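Local coordinates for protein AAR187Cp (Eremothecium gossypii, PDB 3ZIL) that probably regulates sister-chromatid cohesion by acting on the cohesin complex, this chain being its C-terminal helical Wap1 domain, at residues Glu354-Asp359 with His365-Arg370. Numbering follows the deposited sequence.
Sequences EAFATD and HNIHTR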
# COMPACT_ATOMS: atom_id res chain seq x y z
N GLU A 354 7.46 22.38 -23.05
CA GLU A 354 6.56 22.16 -24.20
C GLU A 354 6.80 20.82 -24.88
O GLU A 354 5.87 20.15 -25.30
CB GLU A 354 6.75 23.26 -25.29
CG GLU A 354 6.10 24.58 -25.00
CD GLU A 354 6.60 25.70 -25.89
OE1 GLU A 354 7.59 25.51 -26.66
OE2 GLU A 354 6.05 26.80 -25.77
N ALA A 355 8.06 20.45 -25.04
CA ALA A 355 8.37 19.14 -25.55
C ALA A 355 7.84 17.99 -24.61
O ALA A 355 7.40 16.95 -25.07
CB ALA A 355 9.89 19.00 -25.69
N PHE A 356 7.99 18.15 -23.32
CA PHE A 356 7.46 17.15 -22.31
C PHE A 356 5.95 17.04 -22.42
O PHE A 356 5.39 15.92 -22.38
CB PHE A 356 7.91 17.65 -20.92
CG PHE A 356 7.60 16.72 -19.75
CD1 PHE A 356 7.49 15.33 -19.89
CD2 PHE A 356 7.52 17.27 -18.45
CE1 PHE A 356 7.25 14.51 -18.78
CE2 PHE A 356 7.26 16.45 -17.33
CZ PHE A 356 7.14 15.08 -17.51
N ALA A 357 5.28 18.18 -22.66
CA ALA A 357 3.84 18.19 -22.91
C ALA A 357 3.39 17.38 -24.12
O ALA A 357 2.38 16.68 -24.08
CB ALA A 357 3.29 19.61 -23.01
N THR A 358 4.18 17.42 -25.19
CA THR A 358 3.86 16.67 -26.36
C THR A 358 4.04 15.20 -26.11
O THR A 358 3.24 14.41 -26.61
CB THR A 358 4.79 17.09 -27.52
OG1 THR A 358 4.66 18.51 -27.72
CG2 THR A 358 4.48 16.32 -28.78
N ASP A 359 5.08 14.80 -25.34
CA ASP A 359 5.24 13.36 -24.97
C ASP A 359 4.08 12.90 -24.12
O ASP A 359 3.39 11.92 -24.51
CB ASP A 359 6.54 12.98 -24.23
CG ASP A 359 7.77 13.33 -24.99
OD1 ASP A 359 7.68 13.38 -26.22
OD2 ASP A 359 8.84 13.56 -24.35
N HIS A 365 -2.73 12.77 -18.82
CA HIS A 365 -3.44 14.02 -18.94
C HIS A 365 -3.16 14.89 -17.71
O HIS A 365 -3.11 16.12 -17.79
CB HIS A 365 -4.92 13.72 -19.10
CG HIS A 365 -5.82 14.94 -19.11
ND1 HIS A 365 -5.95 15.75 -20.20
CD2 HIS A 365 -6.70 15.44 -18.13
CE1 HIS A 365 -6.87 16.72 -19.93
NE2 HIS A 365 -7.31 16.53 -18.66
N ASN A 366 -2.97 14.27 -16.56
CA ASN A 366 -2.67 15.01 -15.31
C ASN A 366 -1.36 15.82 -15.41
O ASN A 366 -1.30 17.03 -15.09
CB ASN A 366 -2.58 14.00 -14.15
CG ASN A 366 -2.23 14.65 -12.84
OD1 ASN A 366 -1.08 15.01 -12.59
ND2 ASN A 366 -3.23 14.75 -11.96
N ILE A 367 -0.28 15.15 -15.79
CA ILE A 367 0.99 15.87 -16.01
C ILE A 367 0.84 16.94 -17.14
O ILE A 367 1.31 18.07 -16.97
CB ILE A 367 2.15 14.92 -16.33
CG1 ILE A 367 2.35 13.93 -15.16
CG2 ILE A 367 3.42 15.73 -16.63
CD1 ILE A 367 3.50 12.98 -15.30
N HIS A 368 0.22 16.60 -18.26
CA HIS A 368 0.11 17.53 -19.40
C HIS A 368 -0.52 18.83 -18.92
O HIS A 368 -0.12 19.95 -19.29
CB HIS A 368 -0.75 16.90 -20.49
CG HIS A 368 -0.98 17.80 -21.69
ND1 HIS A 368 0.00 18.49 -22.29
CD2 HIS A 368 -2.11 18.05 -22.42
CE1 HIS A 368 -0.48 19.16 -23.33
NE2 HIS A 368 -1.77 18.90 -23.41
N THR A 369 -1.51 18.65 -18.09
CA THR A 369 -2.46 19.65 -17.66
C THR A 369 -1.66 20.56 -16.66
O THR A 369 -1.79 21.79 -16.64
CB THR A 369 -3.62 18.81 -17.09
OG1 THR A 369 -4.80 18.93 -17.88
CG2 THR A 369 -3.85 18.93 -15.59
N ARG A 370 -0.77 19.94 -15.89
CA ARG A 370 0.11 20.71 -15.00
C ARG A 370 1.20 21.49 -15.69
O ARG A 370 1.61 22.55 -15.23
CB ARG A 370 0.64 19.82 -13.89
CG ARG A 370 -0.49 19.65 -12.90
CD ARG A 370 -0.48 18.33 -12.25
NE ARG A 370 -1.43 18.33 -11.16
CZ ARG A 370 -1.35 17.52 -10.12
NH1 ARG A 370 -0.34 16.63 -9.98
NH2 ARG A 370 -2.24 17.62 -9.20
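A helical hairpin formed by the last two helices of the chain, within the Wap1 domain, brings the last turns of helix 343-360 against the first turns of helix 365-375, with Ala357 facing His368 and Phe356 meeting Ile367. The backbones come closest at the first pair, where Ala357 CA and His368 CA are 5.2 Å apart, a close spacing, consistent with the small side chain of Ala357. That methyl sits at the edge of the imidazole and in its plane, Ala357 CB lying 3.5 Å from His368 ND1 and 3.8 Å from His368 CE1. The ring gets there because His368 CG stands anti to its own backbone N (chi1 178°), which carries the imidazole across to the neighbouring helix. Ala357 O is also 3.5 Å from His368 ND1, but the poor angle rules out a hydrogen bond, so this is contact without a polar grip. Beside it, the second pair is wholly apolar: the far end of the Phe356 ring meets the branch methyl of Ile367, with Phe356 CZ 3.9 Å and Phe356 CE2 4.0 Å from Ile367 CG2. The two side chains cross at about a right angle, and the methyl approaches the ring obliquely. Both residues are buried and both touch Leu328 of helix 321-336, which places this half of the interface against the body of the domain. A glycine in place of His368 would probably leave the Ala357 methyl without the ring edge it packs on and open a gap between the helices. The segments run antiparallel and only five residues separate them, so the 164 Å² they bury together, summed over both sides, belongs to a helical hairpin in this all-helical domain.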